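Local coordinates for chitin oligosaccharide binding protein NagB2 (Paenibacillus sp. FPU-7, PDB 7EHU) that binds chitin oligosaccharides outside the cell as a solute-binding protein, probably delivering N,N'-diacetylchitobiose and N,N',N''-triacetylchitotriose to an uptake transporter, at residues L190-D196 with V252-Y257; D196-N201 with L400-Q405; N205-V209 with F385-D389. The contacts are given in a common frame with arbitrary orientation. Residues are numbered along the deposited sequence.

Interaction 1: L190-D196 with V252-Y257; sequences LGGGSGD and VLGLKY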
loop_
_atom_site.group_PDB
_atom_site.type_symbol
_atom_site.label_atom_id
_atom_site.label_comp_id
_atom_site.label_asym_id
_atom_site.label_seq_id
_atom_site.Cartn_x
_atom_site.Cartn_y
_atom_site.Cartn_z
ATOM N N LEU A 190 3.324 -12.344 9.375
ATOM C CA LEU A 190 2.155 -11.614 8.920
ATOM C C LEU A 190 1.372 -11.222 10.182
ATOM O O LEU A 190 1.076 -12.075 11.032
ATOM C CB LEU A 190 1.303 -12.527 8.048
ATOM C CG LEU A 190 0.383 -11.830 7.033
ATOM C CD1 LEU A 190 -0.127 -12.864 5.987
ATOM C CD2 LEU A 190 -0.630 -10.879 7.503
ATOM N N GLY A 191 1.050 -9.942 10.326
ATOM C CA GLY A 191 0.160 -9.466 11.368
ATOM C C GLY A 191 -1.158 -9.053 10.755
ATOM O O GLY A 191 -1.227 -8.025 10.090
ATOM N N GLY A 192 -2.197 -9.869 10.934
ATOM C CA GLY A 192 -3.459 -9.646 10.260
ATOM C C GLY A 192 -4.670 -9.666 11.174
ATOM O O GLY A 192 -5.793 -9.863 10.707
ATOM N N GLY A 193 -4.470 -9.436 12.472
ATOM C CA GLY A 193 -5.547 -9.450 13.437
ATOM C C GLY A 193 -6.254 -8.115 13.531
ATOM O O GLY A 193 -5.984 -7.179 12.783
ATOM N N SER A 194 -7.178 -8.031 14.488
ATOM C CA SER A 194 -7.860 -6.780 14.840
ATOM C C SER A 194 -8.419 -6.176 13.553
ATOM O O SER A 194 -9.112 -6.873 12.801
ATOM C CB SER A 194 -6.895 -5.884 15.604
ATOM O OG SER A 194 -6.213 -6.581 16.626
ATOM N N GLY A 195 -8.146 -4.909 13.259
ATOM C CA GLY A 195 -8.629 -4.294 12.041
ATOM C C GLY A 195 -7.619 -4.279 10.915
ATOM O O GLY A 195 -7.735 -3.456 10.002
ATOM N N ASP A 196 -6.652 -5.201 10.950
ATOM C CA ASP A 196 -5.545 -5.225 10.010
ATOM C C ASP A 196 -5.656 -6.341 8.968
ATOM O O ASP A 196 -4.638 -6.803 8.449
ATOM C CB ASP A 196 -4.206 -5.286 10.739
ATOM C CG ASP A 196 -3.870 -3.989 11.446
ATOM O OD1 ASP A 196 -4.373 -2.932 11.023
ATOM O OD2 ASP A 196 -2.997 -4.010 12.331
ATOM N N VAL A 252 -0.926 -15.163 13.367
ATOM C CA VAL A 252 -1.299 -14.082 12.453
ATOM C C VAL A 252 -2.506 -13.297 12.960
ATOM O O VAL A 252 -2.528 -12.062 12.887
ATOM C CB VAL A 252 -1.521 -14.644 11.035
ATOM C CG1 VAL A 252 -2.526 -15.789 11.038
ATOM C CG2 VAL A 252 -1.967 -13.524 10.071
ATOM N N LEU A 253 -3.531 -13.987 13.469
ATOM C CA LEU A 253 -4.745 -13.286 13.881
ATOM C C LEU A 253 -4.609 -12.634 15.253
ATOM O O LEU A 253 -5.496 -11.865 15.642
ATOM C CB LEU A 253 -5.972 -14.211 13.833
ATOM C CG LEU A 253 -6.299 -14.818 12.466
ATOM C CD1 LEU A 253 -7.552 -15.695 12.557
ATOM C CD2 LEU A 253 -6.498 -13.740 11.397
ATOM N N GLY A 254 -3.511 -12.880 15.963
ATOM C CA GLY A 254 -3.259 -12.260 17.247
ATOM C C GLY A 254 -2.284 -11.104 17.192
ATOM O O GLY A 254 -1.920 -10.565 18.246
ATOM N N LEU A 255 -1.856 -10.700 15.994
ATOM C CA LEU A 255 -0.832 -9.683 15.835
ATOM C C LEU A 255 -1.340 -8.564 14.948
ATOM O O LEU A 255 -2.019 -8.816 13.950
ATOM C CB LEU A 255 0.400 -10.291 15.170
ATOM C CG LEU A 255 1.122 -11.343 16.007
ATOM C CD1 LEU A 255 2.110 -12.108 15.116
ATOM C CD2 LEU A 255 1.858 -10.730 17.188
ATOM N N LYS A 256 -0.977 -7.336 15.297
ATOM C CA LYS A 256 -1.203 -6.176 14.446
ATOM C C LYS A 256 -0.201 -6.181 13.292
ATOM O O LYS A 256 0.851 -6.820 13.358
ATOM C CB LYS A 256 -0.992 -4.901 15.268
ATOM C CG LYS A 256 -1.864 -4.747 16.513
ATOM C CD LYS A 256 -1.761 -3.333 17.116
ATOM C CE LYS A 256 -0.312 -2.881 17.383
ATOM N NZ LYS A 256 -0.210 -1.989 18.582
ATOM N N TYR A 257 -0.533 -5.417 12.247
ATOM C CA TYR A 257 0.335 -5.290 11.076
ATOM C C TYR A 257 1.775 -5.032 11.489
ATOM O O TYR A 257 2.693 -5.708 11.021
ATOM C CB TYR A 257 -0.172 -4.118 10.222
ATOM C CG TYR A 257 0.691 -3.724 9.064
ATOM C CD1 TYR A 257 1.073 -4.643 8.107
ATOM C CD2 TYR A 257 1.092 -2.409 8.912
ATOM C CE1 TYR A 257 1.846 -4.265 7.025
ATOM C CE2 TYR A 257 1.858 -2.010 7.849
ATOM C CZ TYR A 257 2.216 -2.938 6.893
ATOM O OH TYR A 257 2.949 -2.488 5.817
HETATM O O HOH W 1 2.515 -7.870 8.983
HETATM O O HOH W 2 -8.143 -10.978 15.153
HETATM O O HOH W 3 -5.745 -9.477 17.401
#
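The D196 carboxylate meets the K256-Y257 peptide end-on: its OD2 accepts a hydrogen bond from Y257 N (2.8 Å, nearly linear) and sits 3.5 Å from Y257 CB, while K256 occupies the N-cap position of helix 257-265. The carboxylate thus satisfies a backbone NH at the first turn of that helix. The glycine run G191-G193 packs with its backbone directly against the other loop, with G191 CA 4.2 Å from Y257 CA and G193 CA 3.9 Å from L253 CA. Side chains at G191 and G193 would collide with the carbonyls of K256 and L253. The close approach lets G192 N donate to V252 O (3.0 Å) and G193 N to L255 O (2.9 Å), and brings in CA-H...O contacts such as Y257 CA to G191 O (3.3 Å). L190 CD2 meets V252 CG2 at 3.9 Å. One water joins G191 N to Y257 O; two more link S194, through N and OG, to L253 O. The type II' turn G193-D196, closed by D196 N to G193 O (2.8 Å), returns the chain so that D196 reaches Y257. The Y257 ring leads away from the glycines, its OH bonded to D274 and W277 and its side chain about 4 Å from a bound NAG. The whole is a glycine-rich loop packed backbone to backbone beside the sugar site of a periplasmic-binding-protein fold.

Interaction 2: D196-N201 with L400-Q405; sequences DGWAIN and LEQSVQ. With NAG (2-acetamido-2-deoxy-beta-D-glucopyranose), chain B.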
loop_
_atom_site.group_PDB
_atom_site.type_symbol
_atom_site.label_atom_id
_atom_site.label_comp_id
_atom_site.label_asym_id
_atom_site.label_seq_id
_atom_site.Cartn_x
_atom_site.Cartn_y
_atom_site.Cartn_z
ATOM N N ASP A 196 -6.652 -5.201 10.950
ATOM C CA ASP A 196 -5.545 -5.225 10.010
ATOM C C ASP A 196 -5.656 -6.341 8.968
ATOM O O ASP A 196 -4.638 -6.803 8.449
ATOM C CB ASP A 196 -4.206 -5.286 10.739
ATOM C CG ASP A 196 -3.870 -3.989 11.446
ATOM O OD1 ASP A 196 -4.373 -2.932 11.023
ATOM O OD2 ASP A 196 -2.997 -4.010 12.331
ATOM N N GLY A 197 -6.881 -6.738 8.610
ATOM C CA GLY A 197 -7.064 -7.736 7.565
ATOM C C GLY A 197 -6.444 -7.362 6.230
ATOM O O GLY A 197 -6.096 -8.249 5.436
ATOM N N TRP A 198 -6.289 -6.063 5.963
ATOM C CA TRP A 198 -5.679 -5.625 4.712
ATOM C C TRP A 198 -4.276 -6.210 4.548
ATOM O O TRP A 198 -3.807 -6.403 3.419
ATOM C CB TRP A 198 -5.626 -4.094 4.648
ATOM C CG TRP A 198 -4.533 -3.478 5.472
ATOM C CD1 TRP A 198 -4.592 -3.129 6.795
ATOM C CD2 TRP A 198 -3.198 -3.178 5.037
ATOM N NE1 TRP A 198 -3.379 -2.634 7.202
ATOM C CE2 TRP A 198 -2.511 -2.652 6.141
ATOM C CE3 TRP A 198 -2.519 -3.306 3.807
ATOM C CZ2 TRP A 198 -1.202 -2.216 6.046
ATOM C CZ3 TRP A 198 -1.226 -2.893 3.732
ATOM C CH2 TRP A 198 -0.575 -2.362 4.843
ATOM N N ALA A 199 -3.580 -6.479 5.655
ATOM C CA ALA A 199 -2.231 -7.039 5.555
ATOM C C ALA A 199 -2.265 -8.459 5.000
ATOM O O ALA A 199 -1.371 -8.855 4.238
ATOM C CB ALA A 199 -1.567 -7.008 6.924
ATOM N N ILE A 200 -3.278 -9.240 5.383
ATOM C CA ILE A 200 -3.494 -10.544 4.761
ATOM C C ILE A 200 -3.815 -10.359 3.288
ATOM O O ILE A 200 -3.351 -11.119 2.431
ATOM C CB ILE A 200 -4.615 -11.313 5.479
ATOM C CG1 ILE A 200 -4.291 -11.569 6.952
ATOM C CG2 ILE A 200 -4.874 -12.653 4.776
ATOM C CD1 ILE A 200 -5.532 -11.895 7.796
ATOM N N ASN A 201 -4.621 -9.348 2.973
ATOM C CA ASN A 201 -5.013 -9.122 1.591
ATOM C C ASN A 201 -3.854 -8.755 0.682
ATOM O O ASN A 201 -3.967 -8.941 -0.533
ATOM C CB ASN A 201 -6.133 -8.088 1.489
ATOM C CG ASN A 201 -7.494 -8.664 1.873
ATOM O OD1 ASN A 201 -7.705 -9.875 1.851
ATOM N ND2 ASN A 201 -8.426 -7.784 2.198
ATOM N N LEU A 400 -13.774 -8.411 2.149
ATOM C CA LEU A 400 -12.668 -9.344 1.938
ATOM C C LEU A 400 -11.765 -9.407 3.163
ATOM O O LEU A 400 -11.307 -10.488 3.546
ATOM C CB LEU A 400 -11.858 -8.980 0.699
ATOM C CG LEU A 400 -10.797 -10.009 0.313
ATOM C CD1 LEU A 400 -11.415 -11.357 -0.070
ATOM C CD2 LEU A 400 -9.926 -9.490 -0.811
ATOM N N GLU A 401 -11.483 -8.259 3.787
ATOM C CA GLU A 401 -10.676 -8.233 5.009
ATOM C C GLU A 401 -11.258 -9.149 6.077
ATOM O O GLU A 401 -10.546 -9.976 6.666
ATOM C CB GLU A 401 -10.579 -6.801 5.544
ATOM C CG GLU A 401 -9.787 -5.899 4.656
ATOM C CD GLU A 401 -9.882 -4.428 5.013
ATOM O OE1 GLU A 401 -10.519 -4.075 6.041
ATOM O OE2 GLU A 401 -9.316 -3.610 4.265
ATOM N N GLN A 402 -12.550 -8.994 6.360
ATOM C CA GLN A 402 -13.200 -9.874 7.330
ATOM C C GLN A 402 -13.125 -11.323 6.891
ATOM O O GLN A 402 -12.912 -12.226 7.717
ATOM C CB GLN A 402 -14.684 -9.502 7.449
ATOM C CG GLN A 402 -15.007 -8.175 8.099
ATOM C CD GLN A 402 -14.285 -7.943 9.408
ATOM O OE1 GLN A 402 -13.442 -7.056 9.511
ATOM N NE2 GLN A 402 -14.630 -8.728 10.427
ATOM N N SER A 403 -13.385 -11.570 5.603
ATOM C CA SER A 403 -13.452 -12.937 5.097
ATOM C C SER A 403 -12.111 -13.647 5.179
ATOM O O SER A 403 -12.064 -14.835 5.521
ATOM C CB SER A 403 -14.008 -12.974 3.669
ATOM O OG SER A 403 -15.290 -12.362 3.591
ATOM N N VAL A 404 -11.007 -12.952 4.864
ATOM C CA VAL A 404 -9.712 -13.633 4.914
ATOM C C VAL A 404 -9.296 -13.887 6.359
ATOM O O VAL A 404 -8.624 -14.877 6.652
ATOM C CB VAL A 404 -8.599 -12.925 4.115
ATOM C CG1 VAL A 404 -8.913 -12.897 2.614
ATOM C CG2 VAL A 404 -8.278 -11.511 4.655
ATOM N N GLN A 405 -9.708 -13.031 7.289
ATOM C CA GLN A 405 -9.477 -13.326 8.698
ATOM C C GLN A 405 -10.251 -14.572 9.108
ATOM O O GLN A 405 -9.715 -15.449 9.803
ATOM C CB GLN A 405 -9.870 -12.116 9.545
ATOM C CG GLN A 405 -8.895 -10.950 9.459
ATOM C CD GLN A 405 -9.380 -9.727 10.198
ATOM O OE1 GLN A 405 -10.579 -9.459 10.269
ATOM N NE2 GLN A 405 -8.453 -8.982 10.776
HETATM C C1 NAG B . -1.646 0.549 1.933
HETATM C C2 NAG B . -3.117 0.276 2.133
HETATM C C3 NAG B . -3.577 -0.878 1.243
HETATM C C4 NAG B . -3.204 -0.606 -0.210
HETATM C C5 NAG B . -1.715 -0.299 -0.326
HETATM C C6 NAG B . -1.287 0.086 -1.727
HETATM C C7 NAG B . -4.191 0.828 4.264
HETATM C C8 NAG B . -4.448 0.390 5.681
HETATM N N2 NAG B . -3.439 0.011 3.525
HETATM O O3 NAG B . -4.984 -1.020 1.394
HETATM O O4 NAG B . -3.475 -1.729 -1.043
HETATM O O5 NAG B . -1.385 0.789 0.553
HETATM O O6 NAG B . -1.967 1.244 -2.188
HETATM O O7 NAG B . -4.659 1.872 3.805
HETATM O O HOH W 4 -7.923 -4.892 2.206
#
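This is a buried helix-helix crossing, joining the first turn of helix 197-212 to helix 394-408 beside the glycan pocket. The short segment axes approach to 8.3 Å and cross steeply, at 81°. G197 makes the closeness possible: its CA is 4.5 Å from E401 CA, and a CB there would run into E401 O. Further along, I200 CG2 packs on V404 CG2 (3.6 Å) and I200 CD1 on Q405 CG (3.9 Å). N201 lies across the second helix, its OD1 3.3 Å from V404 CG2 and its ND2 3.4 Å from E401 CG. That OD1 is buried without a polar partner, whereas ND2 reaches E401 OE2 through a water, at 2.9 and 2.8 Å respectively. Direct contact is therefore van der Waals packing, with the polar link made by one water. W198 turns its ring away from the interface to the sugar, and NAG N2 lies over one ring face, 3.5 Å from W198 CE3. The amide of Q405 bonds instead to the carbonyls of G192 and S194, in the loop ahead of helix 197-212. Around the crossing, helix 414-430 packs on L400, S403 and V404, helix 230-244 sends F236 against L400 and V404, and helix 73-86 touches D196 and W198.

Interaction 3: N205-V209 with F385-D389; sequences NSLFV and FPAFD. With NAG (2-acetamido-2-deoxy-beta-D-glucopyranose), chain B.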
loop_
_atom_site.group_PDB
_atom_site.type_symbol
_atom_site.label_atom_id
_atom_site.label_comp_id
_atom_site.label_asym_id
_atom_site.label_seq_id
_atom_site.Cartn_x
_atom_site.Cartn_y
_atom_site.Cartn_z
ATOM N N ASN A 205 -3.994 -10.882 -2.537
ATOM C CA ASN A 205 -4.121 -10.217 -3.832
ATOM C C ASN A 205 -3.059 -10.686 -4.806
ATOM O O ASN A 205 -3.383 -11.041 -5.948
ATOM C CB ASN A 205 -4.470 -8.734 -3.581
ATOM C CG ASN A 205 -4.535 -7.807 -4.798
ATOM O OD1 ASN A 205 -4.183 -6.624 -4.724
ATOM N ND2 ASN A 205 -4.765 -8.389 -5.973
ATOM N N SER A 206 -1.813 -10.820 -4.358
ATOM C CA SER A 206 -0.806 -11.360 -5.265
ATOM C C SER A 206 -1.057 -12.826 -5.593
ATOM O O SER A 206 -0.754 -13.252 -6.709
ATOM C CB SER A 206 0.611 -11.097 -4.765
ATOM O OG SER A 206 0.989 -9.756 -5.025
ATOM N N LEU A 207 -1.627 -13.594 -4.656
ATOM C CA LEU A 207 -1.987 -14.979 -4.940
ATOM C C LEU A 207 -3.040 -15.074 -6.032
ATOM O O LEU A 207 -2.872 -15.827 -6.991
ATOM C CB LEU A 207 -2.475 -15.681 -3.682
ATOM C CG LEU A 207 -1.387 -16.435 -2.929
ATOM C CD1 LEU A 207 -1.853 -16.754 -1.507
ATOM C CD2 LEU A 207 -1.027 -17.707 -3.659
ATOM N N PHE A 208 -4.150 -14.332 -5.901
ATOM C CA PHE A 208 -5.225 -14.510 -6.878
ATOM C C PHE A 208 -4.908 -13.867 -8.223
ATOM O O PHE A 208 -5.446 -14.308 -9.239
ATOM C CB PHE A 208 -6.644 -14.233 -6.344
ATOM C CG PHE A 208 -6.972 -12.800 -5.970
ATOM C CD1 PHE A 208 -7.125 -11.805 -6.928
ATOM C CD2 PHE A 208 -7.270 -12.477 -4.650
ATOM C CE1 PHE A 208 -7.507 -10.517 -6.548
ATOM C CE2 PHE A 208 -7.639 -11.200 -4.290
ATOM C CZ PHE A 208 -7.752 -10.235 -5.232
ATOM N N VAL A 209 -4.031 -12.864 -8.265
ATOM C CA VAL A 209 -3.559 -12.394 -9.559
ATOM C C VAL A 209 -2.611 -13.423 -10.163
ATOM O O VAL A 209 -2.642 -13.678 -11.372
ATOM C CB VAL A 209 -2.958 -10.976 -9.450
ATOM C CG1 VAL A 209 -2.219 -10.587 -10.738
ATOM C CG2 VAL A 209 -4.053 -9.951 -9.094
ATOM N N PHE A 385 0.566 -4.488 -11.625
ATOM C CA PHE A 385 -0.874 -4.430 -11.483
ATOM C C PHE A 385 -1.208 -3.679 -10.198
ATOM O O PHE A 385 -0.492 -3.807 -9.193
ATOM C CB PHE A 385 -1.528 -5.824 -11.467
ATOM C CG PHE A 385 -1.047 -6.744 -10.382
ATOM C CD1 PHE A 385 0.058 -7.563 -10.593
ATOM C CD2 PHE A 385 -1.722 -6.827 -9.171
ATOM C CE1 PHE A 385 0.466 -8.445 -9.612
ATOM C CE2 PHE A 385 -1.307 -7.699 -8.197
ATOM C CZ PHE A 385 -0.219 -8.507 -8.417
ATOM N N PRO A 386 -2.271 -2.890 -10.194
ATOM C CA PRO A 386 -2.631 -2.136 -8.990
ATOM C C PRO A 386 -3.180 -3.054 -7.910
ATOM O O PRO A 386 -3.551 -4.205 -8.150
ATOM C CB PRO A 386 -3.720 -1.185 -9.501
ATOM C CG PRO A 386 -4.377 -1.961 -10.595
ATOM C CD PRO A 386 -3.253 -2.712 -11.276
ATOM N N ALA A 387 -3.217 -2.534 -6.690
ATOM C CA ALA A 387 -3.881 -3.247 -5.608
ATOM C C ALA A 387 -5.374 -3.353 -5.892
ATOM O O ALA A 387 -5.993 -2.443 -6.461
ATOM C CB ALA A 387 -3.660 -2.551 -4.276
ATOM N N PHE A 388 -5.965 -4.482 -5.486
ATOM C CA PHE A 388 -7.377 -4.719 -5.765
ATOM C C PHE A 388 -8.269 -3.619 -5.182
ATOM O O PHE A 388 -9.355 -3.360 -5.720
ATOM C CB PHE A 388 -7.823 -6.097 -5.248
ATOM C CG PHE A 388 -8.144 -6.095 -3.787
ATOM C CD1 PHE A 388 -7.140 -6.051 -2.839
ATOM C CD2 PHE A 388 -9.455 -6.072 -3.363
ATOM C CE1 PHE A 388 -7.452 -5.979 -1.500
ATOM C CE2 PHE A 388 -9.765 -6.003 -2.025
ATOM C CZ PHE A 388 -8.756 -5.967 -1.093
ATOM N N ASP A 389 -7.835 -2.938 -4.116
ATOM C CA ASP A 389 -8.660 -1.903 -3.486
ATOM C C ASP A 389 -8.683 -0.609 -4.273
ATOM O O ASP A 389 -9.511 0.262 -3.982
ATOM C CB ASP A 389 -8.208 -1.881 -2.041
ATOM C CG ASP A 389 -6.917 -1.134 -1.752
ATOM O OD1 ASP A 389 -6.353 -0.228 -2.191
ATOM O OD2 ASP A 389 -6.070 -2.120 -1.820
HETATM C C1 NAG B . -1.646 0.549 1.933
HETATM C C2 NAG B . -3.117 0.276 2.133
HETATM C C3 NAG B . -3.577 -0.878 1.243
HETATM C C4 NAG B . -3.204 -0.606 -0.210
HETATM C C5 NAG B . -1.715 -0.299 -0.326
HETATM C C6 NAG B . -1.287 0.086 -1.727
HETATM C C7 NAG B . -4.191 0.828 4.264
HETATM C C8 NAG B . -4.448 0.390 5.681
HETATM N N2 NAG B . -3.439 0.011 3.525
HETATM O O3 NAG B . -4.984 -1.020 1.394
HETATM O O4 NAG B . -3.475 -1.729 -1.043
HETATM O O5 NAG B . -1.385 0.789 0.553
HETATM O O6 NAG B . -1.967 1.244 -2.188
HETATM O O7 NAG B . -4.659 1.872 3.805
#
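Most striking here is a helix side chain acting as hydrogen-bond acceptor for the backbone of a loop: N205 OD1, in the middle of helix 197-212, takes the NH of F388 (N to OD1 2.9 Å). The same oxygen lies 3.5 Å from A387 CA and at the edge of the F388 ring, 3.6 Å from CD1. One turn on, V209 CG1 sits almost squarely over the face of the F385 ring, 3.6 Å from its centroid and 11° off the normal, a CH-pi contact. S206 OG meets the edge of that ring, 3.8 Å from F385 CZ, and F208 CZ touches F388 CB at 4.1 Å. Q217 of helix 214-219 fills in beside these rings and bonds P386 O. A387 and D389 belong to the sugar pocket: D389 OD2 accepts a hydrogen bond from NAG O4 (2.7 Å), and D389 OD1 forms a salt bridge with R77. The one hydrogen bond between the segments, from loop backbone to helix side chain, is set among apolar contacts and probably helps hold the loop that carries the sugar-binding D389 carboxylate.

In the fold
From the N terminus, the chain first meets these contacts in the loop after strand 188-189, which continues through D196 into helix 197-212. Interaction 1 closes a mainly helical excursion by bringing 252-257, just ahead of helix 257-265, back onto that loop. Interactions 2 and 3 close much longer loops onto helix 197-212, from helix 394-408 and from the segment following strand 383-385; the third nests inside the second, and the first crosses both. D196 is shared by interactions 1 and 2, which also touch through Q405 and through the Y257 and W198 rings. F388 packs on L400 and N201, joining interactions 2 and 3, whereas interactions 1 and 3 do not touch.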